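Local structure of envelopment polyprotein (Bovine Schmallenberg virus BH80/Germany/2011, 7A56) at residues I53-T58 / N83-G88; A354-D359 / C427-Y432; L377-N382 / I400-M405; K390-T395 / E420-S425. The protein is a class II membrane fusion glycoprotein, Gc, captured here in its postfusion form, and probably merges the viral and host membranes during entry. One frame throughout, in Å; residues are numbered along the deposited sequence.

Contact 1: residues I53-T58 / N83-G88; sequences IPQYKT and NGLSAG
Pro54 and Tyr56 of the 53-58 loop meet the start of strand 86-92 through different parts of their side chains. The pyrrolidine ring of Pro54 lies against the backbone of Ala87 and Gly88. Its CB is 3.4 Å from Ala87 C, and its CG is 3.6 Å from Gly88 N. Ser86 OG approaches the CA and CB of Pro54, 3.1 Å from Pro54 CA. That place follows from chi1 of 63°, which sets OG between the backbone N and the carbonyl carbon. Tyr56 starts toward the strand and then leads away from it. Its CB packs 4.0 Å from Leu85 CG, and the two side chains cross obliquely. Ala87 CB lies at the edge of the tyrosine ring, near its plane. One direct backbone bond ties the segments, from Tyr56 N to Ser86 O at 3.0 Å. One water accepts hydrogen bonds from Gln55 N and Ser86 N. A second water lies within hydrogen-bonding distance of Tyr56 O and Gly88 O and can bridge them. The touching parts run at 98° to each other, so the loop runs across the strand. Around this buried crossing, Ser86 and Pro54 also touch Ile103 of strand 98-134, Pro54 packs on Tyr350 of strand 346-350, and Tyr56 OH bonds Gln231 of the second subunit.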
loop_
_atom_site.group_PDB
_atom_site.type_symbol
_atom_site.label_atom_id
_atom_site.label_comp_id
_atom_site.label_asym_id
_atom_site.label_seq_id
_atom_site.Cartn_x
_atom_site.Cartn_y
_atom_site.Cartn_z
ATOM N N ILE A 53 -16.204 -21.505 -20.793
ATOM C CA ILE A 53 -15.695 -21.447 -22.166
ATOM C C ILE A 53 -14.482 -20.512 -22.144
ATOM O O ILE A 53 -14.634 -19.303 -21.872
ATOM C CB ILE A 53 -16.778 -20.953 -23.134
ATOM C CG1 ILE A 53 -18.023 -21.866 -23.066
ATOM C CG2 ILE A 53 -16.194 -20.942 -24.581
ATOM C CD1 ILE A 53 -19.187 -21.362 -23.857
ATOM N N PRO A 54 -13.277 -21.029 -22.349
ATOM C CA PRO A 54 -12.062 -20.262 -22.007
ATOM C C PRO A 54 -11.823 -19.039 -22.899
ATOM O O PRO A 54 -11.922 -19.100 -24.116
ATOM C CB PRO A 54 -10.933 -21.287 -22.149
ATOM C CG PRO A 54 -11.502 -22.420 -22.958
ATOM C CD PRO A 54 -12.986 -22.430 -22.694
ATOM N N GLN A 55 -11.482 -17.919 -22.257
ATOM C CA GLN A 55 -11.189 -16.668 -22.956
ATOM C C GLN A 55 -9.707 -16.447 -23.191
ATOM O O GLN A 55 -9.350 -15.559 -23.976
ATOM C CB GLN A 55 -11.679 -15.455 -22.109
ATOM C CG GLN A 55 -13.200 -15.318 -22.042
ATOM C CD GLN A 55 -13.587 -14.425 -20.908
ATOM O OE1 GLN A 55 -13.392 -14.797 -19.748
ATOM N NE2 GLN A 55 -14.078 -13.211 -21.206
ATOM N N TYR A 56 -8.847 -17.128 -22.433
ATOM C CA TYR A 56 -7.429 -16.805 -22.379
ATOM C C TYR A 56 -6.606 -17.814 -23.200
ATOM O O TYR A 56 -6.783 -19.033 -23.076
ATOM C CB TYR A 56 -6.961 -16.771 -20.922
ATOM C CG TYR A 56 -5.557 -16.221 -20.736
ATOM C CD1 TYR A 56 -5.334 -14.829 -20.661
ATOM C CD2 TYR A 56 -4.452 -17.075 -20.731
ATOM C CE1 TYR A 56 -4.059 -14.319 -20.518
ATOM C CE2 TYR A 56 -3.138 -16.576 -20.579
ATOM C CZ TYR A 56 -2.951 -15.208 -20.472
ATOM O OH TYR A 56 -1.700 -14.690 -20.318
ATOM N N LYS A 57 -5.732 -17.290 -24.056
ATOM C CA LYS A 57 -4.737 -18.088 -24.762
ATOM C C LYS A 57 -3.432 -17.305 -24.856
ATOM O O LYS A 57 -3.448 -16.134 -25.272
ATOM C CB LYS A 57 -5.234 -18.426 -26.174
ATOM C CG LYS A 57 -4.225 -19.184 -26.963
ATOM C CD LYS A 57 -4.870 -19.618 -28.253
ATOM C CE LYS A 57 -4.380 -18.795 -29.392
ATOM N NZ LYS A 57 -3.433 -19.630 -30.187
ATOM N N THR A 58 -2.313 -17.934 -24.489
ATOM C CA THR A 58 -1.005 -17.310 -24.704
ATOM C C THR A 58 -0.048 -18.350 -25.280
ATOM O O THR A 58 -0.463 -19.401 -25.766
ATOM C CB THR A 58 -0.460 -16.673 -23.413
ATOM O OG1 THR A 58 0.697 -15.896 -23.742
ATOM C CG2 THR A 58 -0.096 -17.739 -22.333
ATOM N N ASN A 83 -9.851 -14.011 -11.051
ATOM C CA ASN A 83 -11.122 -14.690 -10.750
ATOM C C ASN A 83 -12.006 -14.911 -11.991
ATOM O O ASN A 83 -12.403 -13.959 -12.666
ATOM C CB ASN A 83 -11.865 -13.849 -9.699
ATOM C CG ASN A 83 -13.110 -14.543 -9.204
ATOM O OD1 ASN A 83 -13.056 -15.470 -8.409
ATOM N ND2 ASN A 83 -14.233 -14.105 -9.695
ATOM N N GLY A 84 -12.394 -16.173 -12.239
ATOM C CA GLY A 84 -13.249 -16.544 -13.344
ATOM C C GLY A 84 -12.518 -16.887 -14.645
ATOM O O GLY A 84 -13.145 -17.401 -15.564
ATOM N N LEU A 85 -11.252 -16.559 -14.774
ATOM C CA LEU A 85 -10.577 -16.723 -16.077
ATOM C C LEU A 85 -10.242 -18.180 -16.358
ATOM O O LEU A 85 -9.879 -18.933 -15.452
ATOM C CB LEU A 85 -9.282 -15.896 -16.086
ATOM C CG LEU A 85 -8.564 -15.674 -17.444
ATOM C CD1 LEU A 85 -9.403 -14.875 -18.365
ATOM C CD2 LEU A 85 -7.255 -14.899 -17.122
ATOM N N SER A 86 -10.266 -18.563 -17.643
ATOM C CA SER A 86 -9.851 -19.929 -17.981
ATOM C C SER A 86 -9.168 -19.957 -19.347
ATOM O O SER A 86 -9.330 -19.045 -20.178
ATOM C CB SER A 86 -11.021 -20.937 -17.957
ATOM O OG SER A 86 -12.060 -20.707 -18.900
ATOM N N ALA A 87 -8.391 -21.039 -19.572
ATOM C CA ALA A 87 -7.598 -21.254 -20.792
ATOM C C ALA A 87 -7.901 -22.644 -21.322
ATOM O O ALA A 87 -8.141 -23.559 -20.522
ATOM C CB ALA A 87 -6.063 -21.179 -20.514
ATOM N N GLY A 88 -7.900 -22.834 -22.651
ATOM C CA GLY A 88 -8.240 -24.132 -23.232
ATOM C C GLY A 88 -7.027 -24.823 -23.817
ATOM O O GLY A 88 -6.147 -24.165 -24.373
HETATM O O HOH W 1 -12.205 -17.371 -19.411
HETATM O O HOH W 2 -5.412 -21.314 -23.974
#

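Contact 2: residues A354-D359 / C427-Y432; sequences ATVTID and CSASAY
Ile358 and Ala431 make the close meeting of two edge strands that come from different sheets. The edge strands come side by side, as where one side of a beta sandwich closes. Strand 356-359 and strand 429-432 run nearly parallel, 13° apart, with their axes 5.9 Å from each other at the closest. They do not pair through their backbones. Side chains and waters lie between them. The tight part is the Ile358 end. CG2 of Ile358 lies 3.5 Å from Ala431 CB, while its CG1 is 4.0 Å from Ala429 CB. Chi1 of -61° divides the branches: CG2 is anti to the backbone N and serves Ala431, and CG1 lies beside that N and serves Ala429. The small alanines let the strands approach closely, and Ala429 CB comes within 3.2 Å of Val356 O. Val356 continues the apolar line, with CG2 4.1 Å from Cys427 CB. The sulfur of Cys427 is joined in a disulfide to Cys387 on strand 385-391. On the next strand of the same sheet, 373-381, Thr381 touches Val356 and Leu379 touches Ile358. The other side is loose and watery. One water accepts from Val356 N and also bonds Ser428 OG. A second bonds Ala354 O and makes only a weak bond with Ser428 N. A third accepts from Ile358 N and gives a weak bond to Ser430 O. Thr357 and Asp359 point away from the partner strand. There Thr357 OG1 donates to Asp359 OD1 at 2.8 Å, on the syn side and 20° out of the carboxylate plane.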
loop_
_atom_site.group_PDB
_atom_site.type_symbol
_atom_site.label_atom_id
_atom_site.label_comp_id
_atom_site.label_asym_id
_atom_site.label_seq_id
_atom_site.Cartn_x
_atom_site.Cartn_y
_atom_site.Cartn_z
ATOM N N ALA A 354 -15.925 -14.378 -25.141
ATOM C CA ALA A 354 -17.219 -14.541 -24.485
ATOM C C ALA A 354 -18.316 -13.732 -25.197
ATOM O O ALA A 354 -18.061 -12.695 -25.802
ATOM C CB ALA A 354 -17.105 -14.121 -23.009
ATOM N N THR A 355 -19.550 -14.226 -25.136
ATOM C CA THR A 355 -20.724 -13.479 -25.604
ATOM C C THR A 355 -21.393 -12.811 -24.400
ATOM O O THR A 355 -22.052 -13.479 -23.603
ATOM C CB THR A 355 -21.696 -14.403 -26.314
ATOM O OG1 THR A 355 -21.026 -15.024 -27.409
ATOM C CG2 THR A 355 -22.939 -13.618 -26.855
ATOM N N VAL A 356 -21.203 -11.505 -24.257
ATOM C CA VAL A 356 -21.753 -10.721 -23.149
ATOM C C VAL A 356 -22.667 -9.657 -23.734
ATOM O O VAL A 356 -22.348 -9.063 -24.770
ATOM C CB VAL A 356 -20.647 -10.074 -22.290
ATOM C CG1 VAL A 356 -21.252 -9.266 -21.144
ATOM C CG2 VAL A 356 -19.698 -11.133 -21.755
ATOM N N THR A 357 -23.828 -9.456 -23.105
ATOM C CA THR A 357 -24.704 -8.342 -23.433
ATOM C C THR A 357 -25.009 -7.553 -22.163
ATOM O O THR A 357 -25.214 -8.130 -21.087
ATOM C CB THR A 357 -26.033 -8.798 -24.085
ATOM O OG1 THR A 357 -26.722 -9.700 -23.201
ATOM C CG2 THR A 357 -25.797 -9.480 -25.470
ATOM N N ILE A 358 -25.039 -6.229 -22.287
ATOM C CA ILE A 358 -25.511 -5.366 -21.201
ATOM C C ILE A 358 -27.005 -5.159 -21.394
ATOM O O ILE A 358 -27.429 -4.350 -22.218
ATOM C CB ILE A 358 -24.766 -4.040 -21.164
ATOM C CG1 ILE A 358 -23.278 -4.310 -20.941
ATOM C CG2 ILE A 358 -25.426 -3.135 -20.086
ATOM C CD1 ILE A 358 -22.380 -3.119 -21.121
ATOM N N ASP A 359 -27.817 -5.916 -20.651
ATOM C CA ASP A 359 -29.249 -5.913 -20.907
ATOM C C ASP A 359 -29.880 -4.627 -20.415
ATOM O O ASP A 359 -30.801 -4.101 -21.048
ATOM C CB ASP A 359 -29.913 -7.122 -20.245
ATOM C CG ASP A 359 -29.291 -8.438 -20.693
ATOM O OD1 ASP A 359 -28.789 -8.468 -21.828
ATOM O OD2 ASP A 359 -29.299 -9.428 -19.928
ATOM N N CYS A 427 -16.389 -6.518 -21.800
ATOM C CA CYS A 427 -15.927 -7.375 -22.919
ATOM C C CYS A 427 -16.307 -6.620 -24.200
ATOM O O CYS A 427 -16.038 -5.419 -24.333
ATOM C CB CYS A 427 -16.507 -8.789 -22.782
ATOM S SG CYS A 427 -15.541 -10.025 -21.770
ATOM N N SER A 428 -16.971 -7.232 -25.159
ATOM C CA SER A 428 -17.285 -6.463 -26.354
ATOM C C SER A 428 -18.656 -5.771 -26.288
ATOM O O SER A 428 -19.041 -5.109 -27.251
ATOM C CB SER A 428 -17.172 -7.364 -27.601
ATOM O OG SER A 428 -18.199 -8.332 -27.592
ATOM N N ALA A 429 -19.378 -5.854 -25.168
ATOM C CA ALA A 429 -20.718 -5.276 -25.103
ATOM C C ALA A 429 -20.647 -3.811 -24.689
ATOM O O ALA A 429 -19.789 -3.413 -23.908
ATOM C CB ALA A 429 -21.599 -6.050 -24.119
ATOM N N SER A 430 -21.560 -3.009 -25.230
ATOM C CA SER A 430 -21.636 -1.587 -24.914
ATOM C C SER A 430 -23.059 -1.198 -24.542
ATOM O O SER A 430 -24.030 -1.781 -25.039
ATOM C CB SER A 430 -21.213 -0.744 -26.098
ATOM O OG SER A 430 -20.600 0.424 -25.627
ATOM N N ALA A 431 -23.180 -0.167 -23.702
ATOM C CA ALA A 431 -24.489 0.403 -23.401
ATOM C C ALA A 431 -24.286 1.814 -22.888
ATOM O O ALA A 431 -23.207 2.161 -22.393
ATOM C CB ALA A 431 -25.264 -0.432 -22.381
ATOM N N TYR A 432 -25.337 2.631 -23.020
ATOM C CA TYR A 432 -25.292 4.003 -22.540
ATOM C C TYR A 432 -26.630 4.385 -21.918
ATOM O O TYR A 432 -27.676 3.812 -22.242
ATOM C CB TYR A 432 -24.889 4.976 -23.664
ATOM C CG TYR A 432 -25.887 5.126 -24.784
ATOM C CD1 TYR A 432 -25.864 4.279 -25.894
ATOM C CD2 TYR A 432 -26.847 6.145 -24.751
ATOM C CE1 TYR A 432 -26.796 4.443 -26.945
ATOM C CE2 TYR A 432 -27.774 6.310 -25.780
ATOM C CZ TYR A 432 -27.744 5.460 -26.873
ATOM O OH TYR A 432 -28.672 5.634 -27.887
HETATM O O HOH W 3 -18.951 -9.645 -25.342
HETATM O O HOH W 4 -16.614 -10.540 -25.744
HETATM O O HOH W 5 -24.964 -5.078 -24.728
#

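Contact 3: residues L377-N382 / I400-M405; sequences LKLSTN and IAVDPM
Thr381, Leu379 and Val402 form a small packing contact between two beta sheets. Strand 373-381 belongs to one four-stranded sheet and strand 399-402 is an edge of the other. The meeting falls at the end of both strands, and it rests on van der Waals contact between side chains and with the backbone past Val402. Val402 stands at the centre and gives one methyl to each partner. Its CG1 lies 4.1 Å from CD1 of Leu379, and these two side chains cross at about a right angle. Its CG2 lies 3.6 Å from Thr381 OG1. Chi1 of -59° sets CG1 anti to the carbonyl carbon and CG2 between that carbon and the backbone N. Thr381 also uses both branches. Chi1 of 177° puts OG1 anti to the backbone N, on the side of Val402 CG2. The hydroxyl is hydrogen-bonded to the carbonyl oxygen of Thr383, two residues on. The methyl CG2 rests on the chain where strand 399-402 has ended, 3.5 Å from Pro404 N and 3.6 Å from Asp403 C. Pro404 CD is 4.0 Å from Thr381 CG2. The path of the chain here is shaped by an Asx turn. Met405 N donates to Asp403 OD1 at 3.0 Å, from above the carboxylate plane. Around the contact, Leu379 also touches Tyr409 of strand 408-414 and Val426 of strand 422-426. Thr381 packs on Val356 of strand 356-365, and Pro404 on Ile384 in the loop that leads into strand 385-391.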
loop_
_atom_site.group_PDB
_atom_site.type_symbol
_atom_site.label_atom_id
_atom_site.label_comp_id
_atom_site.label_asym_id
_atom_site.label_seq_id
_atom_site.Cartn_x
_atom_site.Cartn_y
_atom_site.Cartn_z
ATOM N N LEU A 377 -25.976 -2.499 -13.522
ATOM C CA LEU A 377 -26.008 -3.185 -14.800
ATOM C C LEU A 377 -26.718 -4.526 -14.647
ATOM O O LEU A 377 -26.490 -5.260 -13.671
ATOM C CB LEU A 377 -24.580 -3.407 -15.322
ATOM C CG LEU A 377 -23.853 -2.191 -15.924
ATOM C CD1 LEU A 377 -23.478 -1.162 -14.875
ATOM C CD2 LEU A 377 -22.592 -2.631 -16.651
ATOM N N LYS A 378 -27.543 -4.866 -15.635
ATOM C CA LYS A 378 -27.950 -6.252 -15.850
ATOM C C LYS A 378 -27.204 -6.812 -17.066
ATOM O O LYS A 378 -27.355 -6.293 -18.185
ATOM C CB LYS A 378 -29.466 -6.361 -16.033
ATOM C CG LYS A 378 -30.262 -6.042 -14.771
ATOM C CD LYS A 378 -31.434 -6.995 -14.624
ATOM C CE LYS A 378 -32.358 -6.570 -13.498
ATOM N NZ LYS A 378 -33.418 -5.594 -13.921
ATOM N N LEU A 379 -26.433 -7.877 -16.829
ATOM C CA LEU A 379 -25.544 -8.516 -17.807
ATOM C C LEU A 379 -26.006 -9.931 -18.100
ATOM O O LEU A 379 -26.404 -10.658 -17.183
ATOM C CB LEU A 379 -24.100 -8.641 -17.318
ATOM C CG LEU A 379 -23.304 -7.371 -17.120
ATOM C CD1 LEU A 379 -21.844 -7.706 -17.122
ATOM C CD2 LEU A 379 -23.653 -6.385 -18.207
ATOM N N SER A 380 -25.905 -10.323 -19.373
ATOM C CA SER A 380 -26.007 -11.717 -19.812
ATOM C C SER A 380 -24.642 -12.185 -20.313
ATOM O O SER A 380 -23.886 -11.411 -20.902
ATOM C CB SER A 380 -27.053 -11.888 -20.912
ATOM O OG SER A 380 -28.351 -11.871 -20.366
ATOM N N THR A 381 -24.309 -13.434 -20.025
ATOM C CA THR A 381 -23.045 -13.984 -20.500
ATOM C C THR A 381 -23.230 -15.465 -20.761
ATOM O O THR A 381 -24.011 -16.147 -20.085
ATOM C CB THR A 381 -21.892 -13.729 -19.496
ATOM O OG1 THR A 381 -20.689 -14.344 -19.965
ATOM C CG2 THR A 381 -22.236 -14.271 -18.068
ATOM N N ASN A 382 -22.540 -15.955 -21.785
ATOM C CA ASN A 382 -22.617 -17.379 -22.094
ATOM C C ASN A 382 -21.591 -18.201 -21.297
ATOM O O ASN A 382 -21.544 -19.436 -21.456
ATOM C CB ASN A 382 -22.478 -17.605 -23.624
ATOM C CG ASN A 382 -21.099 -17.204 -24.191
ATOM O OD1 ASN A 382 -20.370 -16.376 -23.652
ATOM N ND2 ASN A 382 -20.757 -17.808 -25.306
ATOM N N ILE A 400 -13.937 -7.054 -14.615
ATOM C CA ILE A 400 -15.091 -7.499 -13.845
ATOM C C ILE A 400 -15.347 -8.977 -14.141
ATOM O O ILE A 400 -15.320 -9.410 -15.300
ATOM C CB ILE A 400 -16.339 -6.634 -14.151
ATOM C CG1 ILE A 400 -17.456 -6.853 -13.102
ATOM C CG2 ILE A 400 -16.787 -6.857 -15.614
ATOM C CD1 ILE A 400 -18.644 -5.867 -13.258
ATOM N N ALA A 401 -15.601 -9.760 -13.089
ATOM C CA ALA A 401 -15.930 -11.165 -13.308
ATOM C C ALA A 401 -17.393 -11.273 -13.710
ATOM O O ALA A 401 -18.251 -10.648 -13.104
ATOM C CB ALA A 401 -15.687 -11.988 -12.047
ATOM N N VAL A 402 -17.673 -12.074 -14.731
ATOM C CA VAL A 402 -19.039 -12.294 -15.196
ATOM C C VAL A 402 -19.423 -13.739 -14.913
ATOM O O VAL A 402 -18.575 -14.655 -14.898
ATOM C CB VAL A 402 -19.238 -11.948 -16.696
ATOM C CG1 VAL A 402 -18.865 -10.451 -16.945
ATOM C CG2 VAL A 402 -18.437 -12.867 -17.630
ATOM N N ASP A 403 -20.709 -13.938 -14.715
ATOM C CA ASP A 403 -21.217 -15.167 -14.133
ATOM C C ASP A 403 -22.617 -15.387 -14.687
ATOM O O ASP A 403 -23.473 -14.514 -14.545
ATOM C CB ASP A 403 -21.191 -15.029 -12.601
ATOM C CG ASP A 403 -21.820 -16.211 -11.847
ATOM O OD1 ASP A 403 -22.006 -17.298 -12.407
ATOM O OD2 ASP A 403 -22.121 -16.037 -10.646
ATOM N N PRO A 404 -22.859 -16.495 -15.398
ATOM C CA PRO A 404 -24.232 -16.838 -15.785
ATOM C C PRO A 404 -25.223 -16.906 -14.632
ATOM O O PRO A 404 -26.413 -16.815 -14.892
ATOM C CB PRO A 404 -24.082 -18.223 -16.442
ATOM C CG PRO A 404 -22.650 -18.317 -16.841
ATOM C CD PRO A 404 -21.885 -17.508 -15.820
ATOM N N MET A 405 -24.795 -17.173 -13.399
ATOM C CA MET A 405 -25.735 -17.328 -12.294
ATOM C C MET A 405 -25.972 -16.003 -11.595
ATOM O O MET A 405 -26.690 -15.972 -10.587
ATOM C CB MET A 405 -25.230 -18.336 -11.242
ATOM C CG MET A 405 -24.814 -19.706 -11.755
ATOM S SD MET A 405 -26.253 -20.466 -12.471
ATOM C CE MET A 405 -27.380 -20.611 -11.124
#

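Contact 4: residues K390-T395 / E420-S425; sequences KSNCDT and ETVSVS. With PO4 (phosphate ion), chain J.
Lys390 and Ser425 form an antiparallel hydrogen-bonded pair. Lys390 N donates to Ser425 O and Ser425 N to Lys390 O, both at 2.9 Å. On the same face, Ser425 OG sits 3.5 Å from Lys390 CB. Next comes the non-hydrogen-bonded pair of Ser391 and Val424. Here the serine side chain adds a bond: Ser391 OG donates to Ser423 O at 2.8 Å, nearly along the C=O axis. Asn392 N makes a weak bond to the same oxygen. Asn392 follows with its amide, where chi1 of 57° turns CG toward strand 422-425. OD1 takes Ser423 N at 2.8 Å, with the donor 42° out of the carbonyl plane. ND2 reaches Thr421 O at 2.9 Å, in the plane of that carbonyl. Ser391 OG also accepts from Cys393 N, an ST turn as the chain leaves the strand. Cys393 is disulfide-bonded to Cys415, and its SG packs on Val422 CG2. Lys390 NZ donates to phosphate O3 at 3.0 Å, with a weak bond to O4. This ion, probably from the crystallisation liquor, is also hydrogen-bonded to Lys398 of the same chain and to Gln197 of the second subunit. The whole is an antiparallel strand pair whose end is finished by side-chain bonds to the partner backbone.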
loop_
_atom_site.group_PDB
_atom_site.type_symbol
_atom_site.label_atom_id
_atom_site.label_comp_id
_atom_site.label_asym_id
_atom_site.label_seq_id
_atom_site.Cartn_x
_atom_site.Cartn_y
_atom_site.Cartn_z
ATOM N N LYS A 390 -14.833 -0.761 -19.391
ATOM C CA LYS A 390 -14.426 0.595 -19.761
ATOM C C LYS A 390 -15.607 1.571 -19.686
ATOM O O LYS A 390 -16.766 1.166 -19.696
ATOM C CB LYS A 390 -13.796 0.600 -21.163
ATOM C CG LYS A 390 -12.492 -0.259 -21.182
ATOM C CD LYS A 390 -11.655 -0.059 -22.399
ATOM C CE LYS A 390 -10.469 -1.032 -22.358
ATOM N NZ LYS A 390 -9.696 -1.006 -21.082
ATOM N N SER A 391 -15.307 2.869 -19.636
ATOM C CA SER A 391 -16.339 3.898 -19.607
ATOM C C SER A 391 -15.749 5.206 -20.117
ATOM O O SER A 391 -14.525 5.385 -20.159
ATOM C CB SER A 391 -16.925 4.087 -18.188
ATOM O OG SER A 391 -17.812 5.212 -18.065
ATOM N N ASN A 392 -16.642 6.112 -20.535
ATOM C CA ASN A 392 -16.213 7.489 -20.746
ATOM C C ASN A 392 -15.900 8.167 -19.417
ATOM O O ASN A 392 -15.102 9.104 -19.375
ATOM C CB ASN A 392 -17.260 8.284 -21.535
ATOM C CG ASN A 392 -18.625 8.299 -20.863
ATOM O OD1 ASN A 392 -19.068 7.305 -20.298
ATOM N ND2 ASN A 392 -19.289 9.433 -20.916
ATOM N N CYS A 393 -16.475 7.682 -18.328
ATOM C CA CYS A 393 -16.089 8.154 -17.017
ATOM C C CYS A 393 -14.895 7.367 -16.503
ATOM O O CYS A 393 -14.473 6.368 -17.098
ATOM C CB CYS A 393 -17.271 8.046 -16.054
ATOM S SG CYS A 393 -18.725 8.897 -16.670
ATOM N N ASP A 394 -14.337 7.841 -15.390
ATOM C CA ASP A 394 -13.326 7.056 -14.692
ATOM C C ASP A 394 -13.989 5.904 -13.939
ATOM O O ASP A 394 -15.129 6.012 -13.496
ATOM C CB ASP A 394 -12.554 7.942 -13.728
ATOM C CG ASP A 394 -11.640 8.897 -14.439
ATOM O OD1 ASP A 394 -10.842 8.441 -15.284
ATOM O OD2 ASP A 394 -11.704 10.103 -14.147
ATOM N N THR A 395 -13.272 4.784 -13.807
ATOM C CA THR A 395 -13.811 3.581 -13.168
ATOM C C THR A 395 -12.978 3.243 -11.940
ATOM O O THR A 395 -11.866 3.728 -11.764
ATOM C CB THR A 395 -13.838 2.368 -14.124
ATOM O OG1 THR A 395 -12.498 2.014 -14.476
ATOM C CG2 THR A 395 -14.555 2.721 -15.393
ATOM N N GLU A 420 -23.304 14.096 -19.982
ATOM C CA GLU A 420 -24.731 13.967 -20.213
ATOM C C GLU A 420 -25.155 12.558 -20.575
ATOM O O GLU A 420 -26.349 12.250 -20.487
ATOM C CB GLU A 420 -25.200 14.932 -21.318
ATOM C CG GLU A 420 -24.281 15.039 -22.536
ATOM C CD GLU A 420 -24.467 16.360 -23.292
ATOM O OE1 GLU A 420 -25.621 16.860 -23.379
ATOM O OE2 GLU A 420 -23.450 16.906 -23.785
ATOM N N THR A 421 -24.227 11.701 -20.977
ATOM C CA THR A 421 -24.510 10.294 -21.209
ATOM C C THR A 421 -23.365 9.498 -20.608
ATOM O O THR A 421 -22.195 9.813 -20.850
ATOM C CB THR A 421 -24.647 9.968 -22.702
ATOM O OG1 THR A 421 -25.593 10.853 -23.317
ATOM C CG2 THR A 421 -25.112 8.535 -22.886
ATOM N N VAL A 422 -23.698 8.483 -19.828
ATOM C CA VAL A 422 -22.710 7.538 -19.336
ATOM C C VAL A 422 -22.676 6.364 -20.299
ATOM O O VAL A 422 -23.718 5.766 -20.590
ATOM C CB VAL A 422 -23.044 7.067 -17.914
ATOM C CG1 VAL A 422 -22.120 5.945 -17.535
ATOM C CG2 VAL A 422 -22.962 8.221 -16.923
ATOM N N SER A 423 -21.488 6.065 -20.815
ATOM C CA SER A 423 -21.218 4.886 -21.641
ATOM C C SER A 423 -20.385 3.880 -20.860
ATOM O O SER A 423 -19.487 4.270 -20.110
ATOM C CB SER A 423 -20.466 5.272 -22.913
ATOM O OG SER A 423 -20.552 4.214 -23.851
ATOM N N VAL A 424 -20.674 2.587 -21.047
ATOM C CA VAL A 424 -19.945 1.524 -20.369
ATOM C C VAL A 424 -19.839 0.345 -21.329
ATOM O O VAL A 424 -20.804 -0.004 -22.020
ATOM C CB VAL A 424 -20.618 1.068 -19.052
ATOM C CG1 VAL A 424 -19.892 -0.164 -18.500
ATOM C CG2 VAL A 424 -20.664 2.210 -17.995
ATOM N N SER A 425 -18.664 -0.275 -21.358
ATOM C CA SER A 425 -18.472 -1.493 -22.132
ATOM C C SER A 425 -17.959 -2.570 -21.194
ATOM O O SER A 425 -17.180 -2.287 -20.270
ATOM C CB SER A 425 -17.516 -1.259 -23.334
ATOM O OG SER A 425 -16.143 -1.234 -22.966
HETATM P P PO4 J . -8.421 2.442 -20.755
HETATM O O1 PO4 J . -7.527 3.611 -20.443
HETATM O O2 PO4 J . -9.869 2.915 -20.778
HETATM O O3 PO4 J . -8.276 1.328 -19.745
HETATM O O4 PO4 J . -8.033 1.868 -22.096
#

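Contact 1 is the buried one, while contact 2 lies at the surface and contacts 3 and 4 are partly buried. Contacts 2 and 3 both join the two four-stranded sheets through apolar side chains. They use neighbouring strands of one sheet, 356-365 and 373-381 respectively, and Ile358 packs on Leu379 between them. Contact 4 works within one of these sheets, so backbone bonds and those of the Ser391 and Asn392 side chains dominate it. Its strand 422-426 pairs with strand 429-433 of contact 2. Contact 1 mixes packing, waters and one direct backbone bond, and Gln55 brings it against Cys427 and Ala354 of contact 2. Contacts 1 and 4 do not touch, yet both reach the second subunit.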